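Local coordinates for adhesion and penetration protein autotransporter (Haemophilus influenzae, PDB 3SYJ) that promotes bacterial aggregation and adherence to host cells as a self-associating autotransporter passenger domain, and is probably also a serine protease, at residues A[13-18]-A[41-46]; A[447-452]-A[456-461]. One frame throughout, in Å; residues are numbered along the deposited sequence.

The two contacts lie in different parts of the Hap passenger domain. Interaction 1 (13-18 with 41-46) belongs to the N-terminal serine protease region of the S6 family. It joins helix 9-17 to the end of strand 38-42. Interaction 2 (447-452 with 456-461) lies further along the chain, in the beta-helix, where two successive strands of one coil meet near the turn that joins them, with side chains directed into the core. The centres of the two contacts are 32 Å apart. Their nearest atoms are about 14 Å apart and do not touch. Both contacts lie away from Ser-218, the active-site serine assigned by similarity. Each is a buried contact within a single chain.

Interaction 1: residues A[13-18]-A[41-46]; sequences RDFAEN and TSMTKA
Phe-15 meets Ser-42 and Met-43 with the far edge of its ring. Phe-15 CE1 lies 3.9 Å from Ser-42 OG, which sits near the ring plane. Neighbouring Phe-15 CZ is 3.9 Å from Met-43 CE, also at the edge. CG of Phe-15 is anti to the backbone N (chi1 -154°), and this carries the ring out from the helix to the second segment. Met-43 bends at chi2 (-61°), and its terminal methyl does the touching. The contact is thin, burying 80 Å² in all, but all three residues are buried. Phe-22 packs edge-to-face with the Phe-15 ring, and Val-152 of strand 151-155 touches both Phe-15 and Met-43. This is the S6-family protease region, where the helix lies against strands 151-155 and 179-182. Away from this buried cluster the segments are more open. Glu-17 is partly exposed, and its OE2 pairs with Arg-13 NH2 at 3.5 Å. Asn-18, also partly exposed, ends the helix in a Schellman motif, with positive phi (52°). Its side-chain amide is hydrogen-bonded to backbone atoms of Phe-22, Ile-49 and Phe-51. Past Met-43, Thr-44 and Lys-45 are exposed, and Ala-46 is buried again.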
# COMPACT_ATOMS: atom_id res chain seq x y z
N ARG A 13 -43.07 21.57 31.95
CA ARG A 13 -42.00 21.38 32.92
C ARG A 13 -40.65 21.63 32.26
O ARG A 13 -39.83 22.36 32.79
CB ARG A 13 -42.06 19.98 33.53
CG ARG A 13 -43.27 19.72 34.42
CD ARG A 13 -43.29 20.60 35.66
NE ARG A 13 -41.94 20.84 36.16
CZ ARG A 13 -41.24 19.95 36.85
NH1 ARG A 13 -41.78 18.78 37.11
NH2 ARG A 13 -40.00 20.23 37.27
N ASP A 14 -40.44 21.03 31.10
CA ASP A 14 -39.18 21.21 30.36
C ASP A 14 -38.96 22.68 30.03
O ASP A 14 -37.84 23.20 30.15
CB ASP A 14 -39.17 20.35 29.09
CG ASP A 14 -38.89 18.88 29.37
OD1 ASP A 14 -38.56 18.54 30.53
OD2 ASP A 14 -39.00 18.05 28.43
N PHE A 15 -40.03 23.34 29.61
CA PHE A 15 -40.00 24.76 29.27
C PHE A 15 -39.39 25.56 30.42
O PHE A 15 -38.47 26.35 30.22
CB PHE A 15 -41.43 25.26 28.96
CG PHE A 15 -41.48 26.45 28.03
CD1 PHE A 15 -41.51 26.28 26.66
CD2 PHE A 15 -41.51 27.75 28.54
CE1 PHE A 15 -41.57 27.38 25.81
CE2 PHE A 15 -41.57 28.84 27.70
CZ PHE A 15 -41.60 28.66 26.33
N ALA A 16 -39.90 25.33 31.64
CA ALA A 16 -39.46 26.10 32.80
C ALA A 16 -38.01 25.81 33.19
O ALA A 16 -37.30 26.69 33.67
CB ALA A 16 -40.38 25.85 33.97
N GLU A 17 -37.59 24.56 32.99
CA GLU A 17 -36.25 24.14 33.39
C GLU A 17 -35.24 24.25 32.24
O GLU A 17 -34.08 23.86 32.40
CB GLU A 17 -36.26 22.69 33.92
CG GLU A 17 -37.32 22.37 34.98
CD GLU A 17 -37.12 23.12 36.30
OE1 GLU A 17 -36.00 23.61 36.57
OE2 GLU A 17 -38.10 23.21 37.07
N ASN A 18 -35.66 24.78 31.10
CA ASN A 18 -34.81 24.78 29.90
C ASN A 18 -34.28 23.38 29.62
O ASN A 18 -33.10 23.20 29.34
CB ASN A 18 -33.64 25.76 30.05
CG ASN A 18 -34.05 27.22 29.84
OD1 ASN A 18 -33.93 28.04 30.74
ND2 ASN A 18 -34.55 27.54 28.64
N THR A 41 -45.64 25.53 16.58
CA THR A 41 -44.20 25.47 16.68
C THR A 41 -43.72 26.60 17.58
O THR A 41 -44.07 27.76 17.38
CB THR A 41 -43.53 25.59 15.32
OG1 THR A 41 -43.95 24.51 14.50
CG2 THR A 41 -42.01 25.54 15.48
N SER A 42 -42.92 26.24 18.58
CA SER A 42 -42.51 27.19 19.59
C SER A 42 -41.17 27.87 19.25
O SER A 42 -40.29 27.25 18.64
CB SER A 42 -42.43 26.49 20.95
OG SER A 42 -42.13 27.41 21.97
N MET A 43 -41.03 29.13 19.65
CA MET A 43 -39.79 29.89 19.47
C MET A 43 -39.33 29.95 18.00
O MET A 43 -38.19 29.60 17.68
CB MET A 43 -38.66 29.32 20.34
CG MET A 43 -38.91 29.47 21.83
SD MET A 43 -39.08 31.20 22.33
CE MET A 43 -40.48 31.09 23.45
N THR A 44 -40.23 30.38 17.13
CA THR A 44 -39.92 30.50 15.71
C THR A 44 -39.35 31.88 15.43
O THR A 44 -38.69 32.10 14.42
CB THR A 44 -41.16 30.28 14.80
OG1 THR A 44 -42.13 31.31 15.04
CG2 THR A 44 -41.79 28.92 15.07
N LYS A 45 -39.60 32.82 16.35
CA LYS A 45 -39.17 34.20 16.16
C LYS A 45 -38.23 34.73 17.26
O LYS A 45 -37.91 35.91 17.29
CB LYS A 45 -40.39 35.10 15.99
CG LYS A 45 -41.17 34.75 14.74
CD LYS A 45 -42.54 35.40 14.72
CE LYS A 45 -43.19 35.19 13.35
NZ LYS A 45 -44.59 35.70 13.26
N ALA A 46 -37.78 33.84 18.15
CA ALA A 46 -36.78 34.21 19.14
C ALA A 46 -36.07 32.96 19.60
O ALA A 46 -36.67 31.88 19.61
CB ALA A 46 -37.42 34.92 20.32

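Interaction 2: residues A[447-452]-A[456-461]; sequences SEIGLV and GTVQLN
Leu-451 reaches across to Gly-456 and Val-458 with one branch of its side chain. Its CB points toward the opposing strand. Leu-451 CG is anti to the carbonyl carbon (chi1 -81°) and lies 4.0 Å from Val-458 CG2. From CG the CD2 branch runs on to the backbone of the other strand. At the tip, Leu-451 CD2 is 3.6 Å from Gly-456 C and 3.7 Å from Thr-457 N. The same methyl, Leu-451 CD2, is 3.9 Å from Val-458 CG2, and so is shared between a peptide group and a side chain. Leu-451 also packs on Phe-471 and Phe-473 of strand 471-473.

Two residues earlier in the strand, Ile-449 CG2 meets Val-458 CG2 at 4.1 Å. The valine methyl therefore touches both the isoleucine and the leucine. Leu-433 of strand 430-433 touches both Ile-449 and Val-458. The strand directions differ by 146° and the axes come within 7.1 Å. The two strands are not neighbours in a sheet. Strand 449-452 pairs in parallel with 423-427 and 471-473, and strand 455-460 with 430-433 and 478-481. This is the beta-helix arrangement, with consecutive strands of a coil on different faces and their apolar side chains turned inward.

At the turn a water bridges the backbones. It lies 2.9 Å from Val-452 O, to which it can donate, and accepts from Gly-456 N at 2.9 Å. Methyl packing therefore joins the two faces, while the water can supply polar partners for backbone groups where the chain turns.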
# COMPACT_ATOMS: atom_id res chain seq x y z
N SER A 447 -10.62 28.18 50.51
CA SER A 447 -11.00 26.92 51.16
C SER A 447 -11.94 26.12 50.26
O SER A 447 -12.20 24.95 50.52
CB SER A 447 -11.68 27.20 52.49
OG SER A 447 -12.86 27.95 52.28
N GLU A 448 -12.43 26.76 49.21
CA GLU A 448 -13.39 26.13 48.31
C GLU A 448 -13.54 27.01 47.07
O GLU A 448 -13.61 28.24 47.18
CB GLU A 448 -14.73 25.96 49.02
CG GLU A 448 -15.75 25.10 48.30
CD GLU A 448 -16.99 24.82 49.14
OE1 GLU A 448 -17.61 25.80 49.63
OE2 GLU A 448 -17.34 23.64 49.31
N ILE A 449 -13.58 26.39 45.90
CA ILE A 449 -13.61 27.13 44.63
C ILE A 449 -14.64 26.54 43.67
O ILE A 449 -14.60 25.34 43.39
CB ILE A 449 -12.22 27.14 43.94
CG1 ILE A 449 -11.15 27.74 44.85
CG2 ILE A 449 -12.27 27.88 42.62
CD1 ILE A 449 -9.72 27.43 44.41
N GLY A 450 -15.56 27.36 43.19
CA GLY A 450 -16.55 26.91 42.23
C GLY A 450 -16.53 27.74 40.95
O GLY A 450 -16.32 28.95 40.98
N LEU A 451 -16.73 27.06 39.82
CA LEU A 451 -16.97 27.74 38.55
C LEU A 451 -18.44 27.57 38.15
O LEU A 451 -18.95 26.45 38.11
CB LEU A 451 -16.06 27.15 37.47
CG LEU A 451 -14.62 27.64 37.43
CD1 LEU A 451 -13.74 26.62 36.73
CD2 LEU A 451 -14.56 28.99 36.72
N VAL A 452 -19.12 28.69 37.88
CA VAL A 452 -20.54 28.65 37.52
C VAL A 452 -20.87 29.62 36.40
O VAL A 452 -20.22 30.66 36.25
CB VAL A 452 -21.46 28.96 38.72
CG1 VAL A 452 -21.33 27.88 39.79
CG2 VAL A 452 -21.16 30.33 39.30
N GLY A 456 -16.85 31.81 33.23
CA GLY A 456 -15.64 32.02 34.01
C GLY A 456 -14.49 31.07 33.75
O GLY A 456 -14.66 30.00 33.17
N THR A 457 -13.30 31.47 34.21
CA THR A 457 -12.09 30.66 34.09
C THR A 457 -11.22 30.76 35.35
O THR A 457 -10.97 31.85 35.86
CB THR A 457 -11.22 31.12 32.88
OG1 THR A 457 -11.93 30.88 31.65
CG2 THR A 457 -9.89 30.37 32.84
N VAL A 458 -10.77 29.62 35.84
CA VAL A 458 -9.77 29.61 36.89
C VAL A 458 -8.47 29.14 36.27
O VAL A 458 -8.42 28.08 35.66
CB VAL A 458 -10.16 28.66 38.04
CG1 VAL A 458 -8.96 28.35 38.89
CG2 VAL A 458 -11.29 29.28 38.88
N GLN A 459 -7.43 29.96 36.40
CA GLN A 459 -6.12 29.67 35.82
C GLN A 459 -5.10 29.46 36.94
O GLN A 459 -5.02 30.25 37.88
CB GLN A 459 -5.69 30.82 34.91
CG GLN A 459 -4.25 30.76 34.41
CD GLN A 459 -3.88 32.01 33.62
OE1 GLN A 459 -4.62 32.44 32.74
NE2 GLN A 459 -2.73 32.60 33.94
N LEU A 460 -4.33 28.38 36.84
CA LEU A 460 -3.36 28.04 37.88
C LEU A 460 -1.98 28.62 37.55
O LEU A 460 -1.40 28.30 36.51
CB LEU A 460 -3.25 26.52 38.03
CG LEU A 460 -4.55 25.74 38.23
CD1 LEU A 460 -4.26 24.26 38.53
CD2 LEU A 460 -5.38 26.36 39.33
N ASN A 461 -1.47 29.46 38.44
CA ASN A 461 -0.12 29.98 38.28
C ASN A 461 0.84 29.43 39.33
O ASN A 461 1.92 29.98 39.53
CB ASN A 461 -0.11 31.51 38.30
CG ASN A 461 -0.35 32.11 36.92
OD1 ASN A 461 0.04 33.24 36.65
ND2 ASN A 461 -1.00 31.34 36.05
O HOH W 1 -17.74 29.82 35.08